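Local coordinates for putative DsbA oxidoreductase SCO1869 (Streptomyces coelicolor A3, PDB 3GL5), which probably acts as a thiol-disulfide oxidoreductase of the DsbA type, built on a thioredoxin-like domain, at residues D53-V57 with L58-T62; G98-F101 with D102-R105; N136-E139 with R140-E143. All coordinates share one frame; numbering follows the deposited sequence. Where two conformers were deposited one is given.

Interaction 1: D53-V57 with L58-T62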
loop_
_atom_site.group_PDB
_atom_site.type_symbol
_atom_site.label_atom_id
_atom_site.label_comp_id
_atom_site.label_asym_id
_atom_site.label_seq_id
_atom_site.Cartn_x
_atom_site.Cartn_y
_atom_site.Cartn_z
ATOM N N ASP A 53 -26.432 17.809 4.806
ATOM C CA ASP A 53 -26.193 19.191 4.419
ATOM C C ASP A 53 -25.594 19.286 3.000
ATOM O O ASP A 53 -24.371 19.322 2.827
ATOM C CB ASP A 53 -25.296 19.858 5.470
ATOM C CG ASP A 53 -25.206 21.354 5.303
ATOM O OD1 ASP A 53 -26.145 21.954 4.729
ATOM O OD2 ASP A 53 -24.194 21.935 5.762
ATOM N N VAL A 54 -26.461 19.287 1.988
ATOM C CA VAL A 54 -26.066 19.435 0.574
ATOM C C VAL A 54 -26.504 20.809 0.088
ATOM O O VAL A 54 -27.633 21.224 0.295
ATOM C CB VAL A 54 -26.704 18.346 -0.359
ATOM C CG1 VAL A 54 -25.988 18.299 -1.747
ATOM C CG2 VAL A 54 -26.685 16.977 0.304
ATOM N N GLN A 55 -25.599 21.509 -0.573
ATOM C CA GLN A 55 -25.803 22.903 -0.952
ATOM C C GLN A 55 -25.414 23.053 -2.424
ATOM O O GLN A 55 -24.515 22.351 -2.882
ATOM C CB GLN A 55 -24.838 23.739 -0.123
ATOM C CG GLN A 55 -25.456 24.960 0.513
ATOM C CD GLN A 55 -24.414 25.813 1.192
ATOM O OE1 GLN A 55 -23.212 25.520 1.145
ATOM N NE2 GLN A 55 -24.868 26.873 1.850
ATOM N N PRO A 56 -26.043 23.991 -3.161
ATOM C CA PRO A 56 -25.490 24.264 -4.506
ATOM C C PRO A 56 -24.124 24.923 -4.400
ATOM O O PRO A 56 -23.926 25.789 -3.545
ATOM C CB PRO A 56 -26.502 25.214 -5.146
ATOM C CG PRO A 56 -27.735 25.162 -4.240
ATOM C CD PRO A 56 -27.264 24.762 -2.871
ATOM N N VAL A 57 -23.177 24.499 -5.236
ATOM C CA VAL A 57 -21.817 25.048 -5.204
ATOM C C VAL A 57 -21.837 26.581 -5.319
ATOM O O VAL A 57 -21.118 27.292 -4.613
ATOM C CB VAL A 57 -20.899 24.432 -6.326
ATOM C CG1 VAL A 57 -19.615 25.249 -6.491
ATOM C CG2 VAL A 57 -20.555 23.004 -6.014
ATOM N N LEU A 58 -22.687 27.085 -6.201
ATOM C CA LEU A 58 -22.623 28.488 -6.566
ATOM C C LEU A 58 -23.145 29.377 -5.396
ATOM O O LEU A 58 -22.592 30.451 -5.123
ATOM C CB LEU A 58 -23.448 28.671 -7.822
ATOM C CG LEU A 58 -23.007 29.687 -8.848
ATOM C CD1 LEU A 58 -22.523 28.923 -10.087
ATOM C CD2 LEU A 58 -24.251 30.544 -9.109
ATOM N N THR A 59 -24.169 28.868 -4.699
ATOM C CA THR A 59 -24.680 29.407 -3.434
ATOM C C THR A 59 -23.595 29.449 -2.370
ATOM O O THR A 59 -23.444 30.454 -1.668
ATOM C CB THR A 59 -25.861 28.540 -2.895
ATOM O OG1 THR A 59 -26.849 28.413 -3.914
ATOM C CG2 THR A 59 -26.502 29.150 -1.653
HETATM N N MSE A 60 -22.858 28.344 -2.244
HETATM C CA MSE A 60 -21.748 28.235 -1.292
HETATM C C MSE A 60 -20.685 29.301 -1.537
HETATM O O MSE A 60 -20.203 29.928 -0.598
HETATM C CB MSE A 60 -21.105 26.841 -1.353
HETATM C CG MSE A 60 -19.675 26.788 -0.800
HETATM SE SE MSE A 60 -18.732 25.166 -1.356
HETATM C CE MSE A 60 -17.528 25.929 -2.666
ATOM N N LEU A 61 -20.323 29.502 -2.801
ATOM C CA LEU A 61 -19.311 30.498 -3.154
ATOM C C LEU A 61 -19.786 31.922 -2.821
ATOM O O LEU A 61 -19.097 32.696 -2.167
ATOM C CB LEU A 61 -18.922 30.373 -4.626
ATOM C CG LEU A 61 -18.256 29.017 -4.876
ATOM C CD1 LEU A 61 -18.009 28.776 -6.345
ATOM C CD2 LEU A 61 -16.976 28.891 -4.091
ATOM N N THR A 62 -20.992 32.240 -3.245
ATOM C CA THR A 62 -21.494 33.591 -3.071
ATOM C C THR A 62 -21.865 33.874 -1.601
ATOM O O THR A 62 -21.532 34.925 -1.072
ATOM C CB THR A 62 -22.635 33.886 -4.073
ATOM O OG1 THR A 62 -23.683 32.915 -3.930
ATOM C CG2 THR A 62 -22.092 33.801 -5.495
#
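Pro56 and Val57 pass their carbonyls to Met60 and Leu61 one turn on, Met60 N meeting Pro56 O at 3.1 Å and Leu61 N meeting Val57 O at 3.0 Å, as the extended chain at 55-56 turns into helix 57-64. This is a helix N-terminus with Pro56 as the N-cap residue. A proline suits the place in one respect, since its missing N-H costs the helix nothing there. Its ring lies against Thr59, whose hydroxyl OG1 sits 3.4 Å from Pro56 CG, a van der Waals touch of oxygen on ring carbon. Thr59 turns OG1 to that side because its chi1 of -54° sets the oxygen anti to the carbonyl carbon.

Gln55 reaches past the proline with its chain extended beyond CG, and crosses the Met60 side chain at about a right angle; its amide oxygen OE1 rests 3.5 Å from Met60 CB. Met60 is modelled as selenomethionine. On another side of the turn Val57 and Leu61 lie alongside each other and point the same way, Val57 CG1 meeting Leu61 CD1 at 3.9 Å. Val57 is buried and also packs on His97 of strand 96-97, which pairs antiparallel with 55-56, while Leu58 and Leu61 face helix 69-85. The contact therefore joins a two-stranded antiparallel sheet, whose strands lie far apart in sequence, to helix 57-64 and its neighbour 69-85 in this DsbA-like protein.

At the next carbonyl along, Leu58 O is gripped twice by the same residue. Thr62 N and Thr62 OG1 approach it from opposite faces of the carbonyl plane, the hydroxyl of Thr62 donating to Leu58 O over 2.9 Å.

Interaction 2: G98-F101 with D102-R105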
loop_
_atom_site.group_PDB
_atom_site.type_symbol
_atom_site.label_atom_id
_atom_site.label_comp_id
_atom_site.label_asym_id
_atom_site.label_seq_id
_atom_site.Cartn_x
_atom_site.Cartn_y
_atom_site.Cartn_z
ATOM N N GLY A 98 -21.342 18.543 -0.704
ATOM C CA GLY A 98 -21.736 17.943 0.581
ATOM C C GLY A 98 -20.615 17.193 1.285
ATOM O O GLY A 98 -19.420 17.330 0.956
ATOM N N SER A 99 -21.005 16.422 2.291
ATOM C CA SER A 99 -20.082 15.622 3.070
ATOM C C SER A 99 -19.532 14.442 2.231
ATOM O O SER A 99 -20.280 13.841 1.444
ATOM C CB SER A 99 -20.823 15.110 4.313
ATOM O OG SER A 99 -20.198 13.923 4.802
ATOM N N THR A 100 -18.246 14.100 2.386
ATOM C CA THR A 100 -17.638 12.977 1.593
ATOM C C THR A 100 -17.157 11.806 2.469
ATOM O O THR A 100 -16.476 10.899 2.001
ATOM C CB THR A 100 -16.444 13.453 0.751
ATOM O OG1 THR A 100 -15.487 14.106 1.615
ATOM C CG2 THR A 100 -16.914 14.423 -0.313
ATOM N N PHE A 101 -17.511 11.841 3.743
ATOM C CA PHE A 101 -16.972 10.906 4.678
ATOM C C PHE A 101 -17.210 9.467 4.225
ATOM O O PHE A 101 -16.280 8.663 4.184
ATOM C CB PHE A 101 -17.538 11.122 6.097
ATOM C CG PHE A 101 -16.976 10.149 7.111
ATOM C CD1 PHE A 101 -15.599 10.096 7.365
ATOM C CD2 PHE A 101 -17.809 9.273 7.801
ATOM C CE1 PHE A 101 -15.074 9.188 8.295
ATOM C CE2 PHE A 101 -17.264 8.375 8.776
ATOM C CZ PHE A 101 -15.904 8.336 8.993
ATOM N N ASP A 102 -18.466 9.160 3.920
ATOM C CA ASP A 102 -18.885 7.837 3.459
ATOM C C ASP A 102 -18.289 7.451 2.101
ATOM O O ASP A 102 -17.937 6.268 1.866
ATOM C CB ASP A 102 -20.415 7.756 3.438
ATOM C CG ASP A 102 -20.994 7.712 4.854
ATOM O OD1 ASP A 102 -20.262 7.240 5.749
ATOM O OD2 ASP A 102 -22.139 8.162 5.091
ATOM N N LEU A 103 -18.146 8.440 1.221
ATOM C CA LEU A 103 -17.463 8.186 -0.031
ATOM C C LEU A 103 -16.045 7.704 0.257
ATOM O O LEU A 103 -15.571 6.746 -0.329
ATOM C CB LEU A 103 -17.447 9.466 -0.883
ATOM C CG LEU A 103 -18.693 9.793 -1.716
ATOM C CD1 LEU A 103 -19.872 10.152 -0.828
ATOM C CD2 LEU A 103 -18.385 10.950 -2.618
ATOM N N HIS A 104 -15.363 8.366 1.180
ATOM C CA HIS A 104 -14.016 7.981 1.505
ATOM C C HIS A 104 -13.919 6.590 2.131
ATOM O O HIS A 104 -12.974 5.857 1.831
ATOM C CB HIS A 104 -13.320 9.048 2.361
ATOM C CG HIS A 104 -12.926 10.267 1.577
ATOM N ND1 HIS A 104 -11.884 10.261 0.674
ATOM C CD2 HIS A 104 -13.453 11.521 1.539
ATOM C CE1 HIS A 104 -11.758 11.464 0.133
ATOM N NE2 HIS A 104 -12.687 12.250 0.650
ATOM N N ARG A 105 -14.871 6.241 2.988
ATOM C CA ARG A 105 -14.924 4.885 3.568
ATOM C C ARG A 105 -15.062 3.837 2.469
ATOM O O ARG A 105 -14.337 2.819 2.469
ATOM C CB ARG A 105 -16.055 4.757 4.595
ATOM C CG ARG A 105 -15.841 5.694 5.798
ATOM C CD ARG A 105 -16.709 5.334 6.986
ATOM N NE ARG A 105 -18.154 5.404 6.684
ATOM C CZ ARG A 105 -18.962 4.344 6.549
ATOM N NH1 ARG A 105 -18.508 3.093 6.661
ATOM N NH2 ARG A 105 -20.238 4.532 6.311
HETATM O O HOH W 1 -20.733 11.159 4.484
#
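Phe101 holds CG anti to its own nitrogen (chi1 -180°) and Arg105 holds CG anti to its carbonyl carbon (chi1 -63°), which together bring Arg105 CG over one face of the phenyl ring. There Arg105 CG stands 4.2 Å from the centroid of the Phe101 ring, offset toward the rim, in a CH-pi contact; farther along, Arg105 CD comes to 3.6 Å from Phe101 CE2. A bend at chi3 (-60°) then turns NE toward Asp102, and the guanidinium meets it side-on in a salt bridge of two hydrogen bonds: NE and NH2 of Arg105 both donate to Asp102 OD1, at 2.9 and 2.8 Å. NE comes nearly along the C-O axis of that oxygen, NH2 from above the carboxylate plane.

Thr100 is the N-cap residue of helix 101-111, and its carbonyl accepts from His104 N at 2.9 Å. The two side chains run alongside each other, with Thr100 OG1 in the plane of the imidazole at its edge, 3.3 Å from His104 CD2. Both Thr100 OG1 and His104 NE2 bond to Asp10 OD1. A water joins Ser99 OG to Asp102 N.

Val158 O and Ala164 O take up Arg105 NH1, while the Asp102 carboxylate would probably offset the buried charge.

Interaction 3: N136-E139 with R140-E143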
loop_
_atom_site.group_PDB
_atom_site.type_symbol
_atom_site.label_atom_id
_atom_site.label_comp_id
_atom_site.label_asym_id
_atom_site.label_seq_id
_atom_site.Cartn_x
_atom_site.Cartn_y
_atom_site.Cartn_z
ATOM N N ASN A 136 -25.454 12.622 0.288
ATOM C CA ASN A 136 -26.654 12.219 0.972
ATOM C C ASN A 136 -27.607 11.325 0.106
ATOM O O ASN A 136 -28.821 11.564 0.075
ATOM C CB ASN A 136 -27.409 13.471 1.457
ATOM C CG ASN A 136 -28.468 13.141 2.508
ATOM O OD1 ASN A 136 -28.350 12.147 3.219
ATOM N ND2 ASN A 136 -29.519 13.966 2.589
ATOM N N ASP A 137 -27.052 10.330 -0.604
ATOM C CA ASP A 137 -27.831 9.383 -1.405
ATOM C C ASP A 137 -27.100 8.026 -1.525
ATOM O O ASP A 137 -26.296 7.790 -2.456
ATOM C CB ASP A 137 -28.134 9.971 -2.782
ATOM C CG ASP A 137 -28.949 9.032 -3.682
ATOM O OD1 ASP A 137 -29.147 7.831 -3.358
ATOM O OD2 ASP A 137 -29.386 9.506 -4.749
ATOM N N ASP A 138 -27.399 7.133 -0.585
ATOM C CA ASP A 138 -26.703 5.870 -0.479
ATOM C C ASP A 138 -26.891 5.004 -1.714
ATOM O O ASP A 138 -25.939 4.399 -2.192
ATOM C CB ASP A 138 -27.167 5.131 0.777
ATOM C CG ASP A 138 -26.414 5.561 2.027
ATOM O OD1 ASP A 138 -25.582 6.513 1.965
ATOM O OD2 ASP A 138 -26.656 4.932 3.082
ATOM N N GLU A 139 -28.111 4.975 -2.249
ATOM C CA GLU A 139 -28.382 4.196 -3.447
ATOM C C GLU A 139 -27.558 4.669 -4.664
ATOM O O GLU A 139 -27.068 3.853 -5.442
ATOM C CB GLU A 139 -29.883 4.113 -3.734
ATOM C CG GLU A 139 -30.618 3.100 -2.808
ATOM C CD GLU A 139 -29.925 1.742 -2.776
ATOM O OE1 GLU A 139 -29.531 1.251 -3.850
ATOM O OE2 GLU A 139 -29.757 1.165 -1.685
ATOM N N ARG A 140 -27.352 5.973 -4.780
ATOM C CA ARG A 140 -26.408 6.507 -5.781
ATOM C C ARG A 140 -24.992 5.937 -5.622
ATOM O O ARG A 140 -24.375 5.499 -6.589
ATOM C CB ARG A 140 -26.345 8.028 -5.744
ATOM C CG ARG A 140 -25.626 8.631 -6.937
ATOM C CD ARG A 140 -26.296 8.129 -8.177
ATOM N NE ARG A 140 -25.585 8.466 -9.402
ATOM C CZ ARG A 140 -25.642 7.739 -10.520
ATOM N NH1 ARG A 140 -26.342 6.607 -10.543
ATOM N NH2 ARG A 140 -24.967 8.126 -11.609
ATOM N N LEU A 141 -24.493 5.932 -4.402
ATOM C CA LEU A 141 -23.167 5.367 -4.136
ATOM C C LEU A 141 -23.131 3.883 -4.450
ATOM O O LEU A 141 -22.146 3.391 -4.985
ATOM C CB LEU A 141 -22.723 5.633 -2.695
ATOM C CG LEU A 141 -22.823 7.118 -2.333
ATOM C CD1 LEU A 141 -22.446 7.388 -0.862
ATOM C CD2 LEU A 141 -21.997 8.002 -3.304
ATOM N N VAL A 142 -24.208 3.175 -4.148
ATOM C CA VAL A 142 -24.257 1.781 -4.461
ATOM C C VAL A 142 -24.099 1.563 -5.980
ATOM O O VAL A 142 -23.268 0.748 -6.429
ATOM C CB VAL A 142 -25.535 1.172 -3.910
ATOM C CG1 VAL A 142 -25.667 -0.265 -4.358
ATOM C CG2 VAL A 142 -25.539 1.251 -2.389
ATOM N N GLU A 143 -24.870 2.315 -6.763
ATOM C CA GLU A 143 -24.847 2.198 -8.218
ATOM C C GLU A 143 -23.457 2.541 -8.737
ATOM O O GLU A 143 -22.879 1.763 -9.490
ATOM C CB GLU A 143 -25.872 3.130 -8.847
ATOM C CG GLU A 143 -27.329 2.786 -8.548
ATOM C CD GLU A 143 -28.274 3.945 -8.870
ATOM O OE1 GLU A 143 -27.791 5.087 -9.073
ATOM O OE2 GLU A 143 -29.505 3.710 -8.950
#
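Asp137 is the N-cap of helix 138-147, and its carboxylate accepts from the backbone N-H of Arg140, three residues on. Asp137 OD1 lies 2.9 Å from Arg140 N over a nearly straight path (166° at the hydrogen), the N-H coming from above the carboxylate plane. With CG anti to the backbone nitrogen (chi1 180°), the carboxylate folds over the turn and rests on the next side chain, Asp137 CG to Arg140 CB 3.5 Å. The helix proper starts beside it: Leu141 N bonds to Asp137 O, Val142 N to Asp138 O and Glu143 N to Glu139 O.

An alanine at Asp137 would remove the carboxylate and is likely to leave Arg140 N without its capping acceptor, so that the first turn could fray.

Arg140 sends its guanidinium away from the cap. NH1 of Arg140 donates to Glu143 OE1 at 2.6 Å in a salt bridge of one hydrogen bond, almost in the guanidinium plane, while NH2 makes a salt bridge with Asp130, a residue of the sodium site. Glu139 lies alongside Val142, with Glu139 OE1 4.0 Å from Val142 CB, and its carboxylate pairs with Arg156 of helix 152-160. Leu141 faces helix 101-111.

A side-chain acceptor on an N-cap aspartate, taking the N-H three residues on, is the classic N-cap bond of helix starts.

Following the chain from the N terminus, interactions 1, 2 and 3 come in series, none nested in or crossing another. Each is a local turn where non-helical chain enters a helix: 57-64, 101-111 and 138-147, with no long loop closed. They are joined through space. Val54 CG2 of interaction 1 touches Asn136 CB of interaction 3 at 3.8 Å, and Leu103 CD1 of interaction 2 packs on Leu141 CD1 of interaction 3, also at 3.8 Å. All three helix starts lie in the mainly helical chain between strands 36-42 and 186-189 of the central sheet, the position of the helical insertion in the DsbA version of the thioredoxin fold.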